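Local coordinates for protein polyketide biosynthesis 3-hydroxy-3-methylglutaryl-ACP synthase PksG (Bacillus subtilis, PDB 4YXT) that catalyses the aldol condensation of acetyl-ACP with a carrier-bound beta-ketothioester polyketide intermediate during biosynthesis of the antibiotic bacillaene, at residues A[213-216]-A[217-220]; A[259-262]-A[263-267]. The protein carries 1 engineered substitution. One frame throughout, in Å; residues are numbered along the deposited sequence.

How the contacts relate
Contact 1 forms the opening turns of helix 213-234 and contact 2 the closing turns of helix 254-267, so along the chain contact 1 comes first, with strand 246-249, an outermost strand of the central mixed sheet, lying between the two helices. Their centres are about 15 Å apart, on the same side of the thiolase-like fold, and they touch where CE1 of Y220 packs against CB of A260 at 3.8 Å. Further along, K267 makes a salt bridge to E225, a second tie between these helices. Y220 is also close to H250, inferred from relatives to be the active-site proton donor/acceptor, so contact 1 is the one nearer the reaction centre.

Contact 1: A[213-216]-A[217-220]; sequences SDLS and LMSY
S213 to S216 accept the backbone N-H groups of L217 to Y220 in turn as regular alpha-helix bonds, the first running from L217 N to S213 O at 3.2 Å. The last is shorter, with Y220 N 2.8 Å from S216 O. On the outer side of this first stretch of helix 213-234, D214 meets M218 one turn on. The methionine chain bends at its last torsion, chi3 -106°, and turns M218 CE back to the carboxylate, 3.1 Å from D214 OD2. M218 passes D214 at a slant, and its CE comes loosely near L215 CD1, at 4.5 Å. S219 behaves differently: its hydroxyl folds back over the preceding turn, where S219 OG is 3.1 Å from both L215 O and S216 O. The two carbonyls compete for the one proton, and the geometry does not settle which takes it, Y326 OH being a further partner. S216 turns its own OG back to D212 O, whose residue also takes the L215 N-H on its carboxylate. Y220 swings CG anti to its backbone N (chi1 -176°), leading the ring off the helix while Y220 CB stays 3.2 Å from S216 O. The ring meets F324 edge-to-face. The chemistry thus divides by side: a polar-apolar pairing on the exposed surface, and elsewhere hydroxyls with separate holds, S216 on D212, S219 on Y326, and Y220 OH hydrogen-bonded to the main-chain oxygen of H250, a proton donor/acceptor by similarity.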
ATOM      1  N   SER A 213       5.679  16.292  18.600  1.00 46.16           N
ATOM      2  CA  SER A 213       5.833  15.214  19.582  1.00 49.65           C
ATOM      3  C   SER A 213       4.702  15.140  20.627  1.00 45.76           C
ATOM      4  O   SER A 213       4.276  14.065  20.978  1.00 45.22           O
ATOM      5  CB  SER A 213       7.224  15.275  20.255  1.00 48.67           C
ATOM      6  OG  SER A 213       7.710  16.602  20.356  1.00 55.57           O
ATOM      7  N   ASP A 214       4.230  16.282  21.109  1.00 48.02           N
ATOM      8  CA  ASP A 214       3.134  16.324  22.066  1.00 47.20           C
ATOM      9  C   ASP A 214       1.836  15.825  21.420  1.00 42.86           C
ATOM     10  O   ASP A 214       1.071  15.054  22.022  1.00 38.15           O
ATOM     11  CB  ASP A 214       2.969  17.744  22.629  1.00 55.97           C
ATOM     12  CG  ASP A 214       1.989  17.807  23.816  1.00 66.21           C
ATOM     13  OD1 ASP A 214       2.383  17.402  24.940  1.00 70.58           O
ATOM     14  OD2 ASP A 214       0.834  18.283  23.629  1.00 69.28           O
ATOM     15  N   LEU A 215       1.587  16.223  20.182  1.00 37.08           N
ATOM     16  CA  LEU A 215       0.405  15.701  19.484  1.00 34.20           C
ATOM     17  C   LEU A 215       0.432  14.183  19.255  1.00 31.17           C
ATOM     18  O   LEU A 215      -0.584  13.487  19.509  1.00 27.94           O
ATOM     19  CB  LEU A 215       0.256  16.421  18.149  1.00 34.82           C
ATOM     20  CG  LEU A 215      -1.100  16.271  17.490  1.00 32.86           C
ATOM     21  CD1 LEU A 215      -2.189  16.724  18.445  1.00 34.22           C
ATOM     22  CD2 LEU A 215      -1.100  17.071  16.186  1.00 35.02           C
ATOM     23  N   SER A 216       1.568  13.670  18.768  1.00 30.96           N
ATOM     24  CA  SER A 216       1.719  12.212  18.498  1.00 34.15           C
ATOM     25  C   SER A 216       1.441  11.416  19.731  1.00 32.27           C
ATOM     26  O   SER A 216       0.749  10.375  19.693  1.00 29.41           O
ATOM     27  CB  SER A 216       3.123  11.849  17.995  1.00 37.74           C
ATOM     28  OG  SER A 216       3.577  12.833  17.076  1.00 46.84           O
ATOM     29  N   LEU A 217       1.966  11.927  20.843  1.00 34.39           N
ATOM     30  CA  LEU A 217       1.759  11.298  22.141  1.00 34.91           C
ATOM     31  C   LEU A 217       0.276  11.196  22.513  1.00 29.88           C
ATOM     32  O   LEU A 217      -0.220  10.110  22.854  1.00 30.05           O
ATOM     33  CB  LEU A 217       2.584  12.035  23.218  1.00 39.93           C
ATOM     34  CG  LEU A 217       2.255  11.618  24.659  1.00 42.30           C
ATOM     35  CD1 LEU A 217       2.357  10.109  24.800  1.00 40.57           C
ATOM     36  CD2 LEU A 217       3.156  12.358  25.659  1.00 44.47           C
ATOM     37  N   MET A 218      -0.449  12.306  22.414  1.00 31.03           N
ATOM     38  CA  MET A 218      -1.881  12.329  22.710  1.00 29.64           C
ATOM     39  C   MET A 218      -2.615  11.404  21.773  1.00 27.66           C
ATOM     40  O   MET A 218      -3.513  10.681  22.220  1.00 24.11           O
ATOM     41  CB  MET A 218      -2.527  13.708  22.509  1.00 35.64           C
ATOM     42  CG  MET A 218      -2.622  14.682  23.654  1.00 45.46           C
ATOM     43  SD  MET A 218      -3.358  16.211  22.953  1.00 63.28           S
ATOM     44  CE  MET A 218      -1.972  17.350  22.862  1.00 58.01           C
ATOM     45  N   SER A 219      -2.327  11.480  20.463  1.00 27.90           N
ATOM     46  CA  SER A 219      -3.071  10.623  19.516  1.00 26.01           C
ATOM     47  C   SER A 219      -2.767   9.115  19.716  1.00 21.39           C
ATOM     48  O   SER A 219      -3.678   8.273  19.818  1.00 20.53           O
ATOM     49  CB  SER A 219      -2.894  11.078  18.083  1.00 28.42           C
ATOM     50  OG  SER A 219      -1.538  11.184  17.744  1.00 37.77           O
ATOM     51  N   TYR A 220      -1.510   8.766  19.878  1.00 20.66           N
ATOM     52  CA  TYR A 220      -1.168   7.405  20.304  1.00 21.48           C
ATOM     53  C   TYR A 220      -1.969   6.941  21.487  1.00 21.87           C
ATOM     54  O   TYR A 220      -2.497   5.848  21.471  1.00 20.81           O
ATOM     55  CB  TYR A 220       0.320   7.327  20.636  1.00 24.05           C
ATOM     56  CG  TYR A 220       0.879   5.976  21.008  1.00 22.63           C
ATOM     57  CD1 TYR A 220       0.576   5.364  22.231  1.00 24.33           C
ATOM     58  CD2 TYR A 220       1.731   5.300  20.127  1.00 22.78           C
ATOM     59  CE1 TYR A 220       1.149   4.125  22.587  1.00 24.89           C
ATOM     60  CE2 TYR A 220       2.294   4.074  20.467  1.00 23.05           C
ATOM     61  CZ  TYR A 220       2.004   3.486  21.679  1.00 23.36           C
ATOM     62  OH  TYR A 220       2.543   2.273  21.987  1.00 24.28           O
TER

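Contact 2: A[259-262]-A[263-267]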
ATOM      1  N   GLY A 259       4.756   4.478  29.635  1.00 33.26           N
ATOM      2  CA  GLY A 259       3.725   5.490  29.877  1.00 32.81           C
ATOM      3  C   GLY A 259       2.329   5.028  29.501  1.00 31.52           C
ATOM      4  O   GLY A 259       1.398   5.190  30.290  1.00 30.01           O
ATOM      5  N   ALA A 260       2.166   4.454  28.301  1.00 31.34           N
ATOM      6  CA  ALA A 260       0.845   4.044  27.820  1.00 27.44           C
ATOM      7  C   ALA A 260       0.310   2.853  28.541  1.00 26.04           C
ATOM      8  O   ALA A 260      -0.888   2.778  28.774  1.00 23.53           O
ATOM      9  CB  ALA A 260       0.876   3.735  26.341  1.00 32.69           C
ATOM     10  N   HIS A 261       1.162   1.898  28.902  1.00 26.74           N
ATOM     11  CA  HIS A 261       0.674   0.782  29.740  1.00 25.88           C
ATOM     12  C   HIS A 261       0.098   1.306  31.075  1.00 25.64           C
ATOM     13  O   HIS A 261      -0.941   0.857  31.505  1.00 27.21           O
ATOM     14  CB  HIS A 261       1.783  -0.279  29.988  1.00 24.51           C
ATOM     15  CG  HIS A 261       1.426  -1.299  31.029  1.00 22.74           C
ATOM     16  ND1 HIS A 261       1.806  -1.177  32.352  1.00 22.61           N
ATOM     17  CD2 HIS A 261       0.705  -2.443  30.950  1.00 24.67           C
ATOM     18  CE1 HIS A 261       1.361  -2.212  33.035  1.00 23.47           C
ATOM     19  NE2 HIS A 261       0.686  -2.998  32.216  1.00 23.04           N
ATOM     20  N   ARG A 262       0.768   2.271  31.697  1.00 28.98           N
ATOM     21  CA  ARG A 262       0.285   2.872  32.970  1.00 30.96           C
ATOM     22  C   ARG A 262      -1.078   3.550  32.807  1.00 29.74           C
ATOM     23  O   ARG A 262      -1.944   3.393  33.630  1.00 28.26           O
ATOM     24  CB  ARG A 262       1.305   3.898  33.468  1.00 32.56           C
ATOM     25  CG  ARG A 262       0.918   4.639  34.738  1.00 36.90           C
ATOM     26  CD  ARG A 262       2.170   5.126  35.452  1.00 40.28           C
ATOM     27  NE  ARG A 262       3.151   5.731  34.528  1.00 46.13           N
ATOM     28  CZ  ARG A 262       4.407   5.308  34.298  1.00 49.77           C
ATOM     29  NH1 ARG A 262       4.926   4.244  34.923  1.00 51.99           N
ATOM     30  NH2 ARG A 262       5.173   5.969  33.425  1.00 50.35           N
ATOM     31  N   THR A 263      -1.238   4.310  31.722  1.00 30.50           N
ATOM     32  CA  THR A 263      -2.456   4.980  31.383  1.00 28.17           C
ATOM     33  C   THR A 263      -3.540   3.954  31.217  1.00 32.04           C
ATOM     34  O   THR A 263      -4.562   4.034  31.878  1.00 30.02           O
ATOM     35  CB  THR A 263      -2.266   5.773  30.093  1.00 30.39           C
ATOM     36  OG1 THR A 263      -1.159   6.683  30.251  1.00 29.79           O
ATOM     37  CG2 THR A 263      -3.504   6.562  29.752  1.00 31.07           C
ATOM     38  N   MET A 264      -3.318   2.936  30.381  1.00 33.47           N
ATOM     39  CA  MET A 264      -4.373   1.920  30.150  1.00 33.09           C
ATOM     40  C   MET A 264      -4.814   1.214  31.416  1.00 32.28           C
ATOM     41  O   MET A 264      -6.019   1.003  31.639  1.00 29.97           O
ATOM     42  CB  MET A 264      -3.916   0.862  29.139  1.00 32.69           C
ATOM     43  CG  MET A 264      -3.792   1.387  27.722  1.00 34.85           C
ATOM     44  SD  MET A 264      -5.364   2.035  27.109  1.00 36.96           S
ATOM     45  CE  MET A 264      -6.381   0.581  26.877  1.00 32.84           C
ATOM     46  N   MET A 265      -3.833   0.792  32.217  1.00 33.49           N
ATOM     47  CA  MET A 265      -4.120   0.026  33.445  1.00 33.66           C
ATOM     48  C   MET A 265      -4.947   0.840  34.444  1.00 33.04           C
ATOM     49  O   MET A 265      -5.805   0.280  35.102  1.00 27.87           O
ATOM     50  CB  MET A 265      -2.827  -0.422  34.150  1.00 35.58           C
ATOM     51  CG  MET A 265      -2.104  -1.540  33.453  1.00 35.66           C
ATOM     52  SD  MET A 265      -3.076  -3.064  33.280  1.00 39.62           S
ATOM     53  CE  MET A 265      -2.498  -3.337  31.619  1.00 47.53           C
ATOM     54  N   ARG A 266      -4.683   2.143  34.554  1.00 34.81           N
ATOM     55  CA  ARG A 266      -5.499   3.025  35.416  1.00 39.08           C
ATOM     56  C   ARG A 266      -6.947   3.238  34.868  1.00 43.48           C
ATOM     57  O   ARG A 266      -7.886   3.394  35.658  1.00 39.73           O
ATOM     58  CB  ARG A 266      -4.770   4.361  35.654  1.00 43.21           C
ATOM     59  CG  ARG A 266      -3.567   4.245  36.599  1.00 46.75           C
ATOM     60  CD  ARG A 266      -2.482   5.317  36.332  1.00 55.35           C
ATOM     61  NE  ARG A 266      -2.706   6.577  37.059  1.00 58.17           N
ATOM     62  CZ  ARG A 266      -3.326   7.660  36.574  1.00 56.36           C
ATOM     63  NH1 ARG A 266      -3.785   7.699  35.321  1.00 52.54           N
ATOM     64  NH2 ARG A 266      -3.485   8.720  37.361  1.00 54.35           N
ATOM     65  N   LYS A 267      -7.097   3.242  33.531  1.00 44.06           N
ATOM     66  CA  LYS A 267      -8.399   3.315  32.816  1.00 46.99           C
ATOM     67  C   LYS A 267      -9.204   2.041  32.877  1.00 49.66           C
ATOM     68  O   LYS A 267     -10.406   2.083  32.925  1.00 51.62           O
ATOM     69  CB  LYS A 267      -8.200   3.683  31.342  1.00 49.20           C
ATOM     70  CG  LYS A 267      -7.699   5.103  31.174  1.00 54.87           C
ATOM     71  CD  LYS A 267      -7.554   5.543  29.722  1.00 58.13           C
ATOM     72  CE  LYS A 267      -7.708   7.055  29.625  1.00 62.28           C
ATOM     73  NZ  LYS A 267      -9.158   7.441  29.728  1.00 62.92           N
TER
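Within the closing turns of helix 254-267, H261 and M265 pair across one turn. The methionine lays CG over one face of the imidazole, a CH-pi contact with M265 CG 3.7 Å from the H261 ring centroid and 25° off its normal, displaced toward the rim. Bends at chi2 and chi3 bring M265 CE to 3.3 Å from H261 NE2, while SD stands obliquely to the ring. That same NE2 is hydrogen-bonded to D279 of helix 273-283, whose F280 also touches the histidine. Another side of the helix has T263 with OG1 beside its backbone N (chi1 -56°), a setting that turns T263 OG1 back to donate to G259 O at 3.0 Å. The donor sits above the carbonyl plane, and T263 N reaches G259 O as well, at 3.1 Å, so this oxygen is gripped twice. R262 and R266 run side by side in the same direction, their methylenes meeting at 3.8 Å between R262 CG and R266 CD; the guanidinium planes are turned 74° apart, and the NE atoms of R262 and R266 stay 6.4 Å from each other. Arginine stems thus pack while their charges keep apart, whereas the buried histidine is covered on one face by M265 and held at NE2 by D279, which limits its rotation and may bias it toward its protonated form.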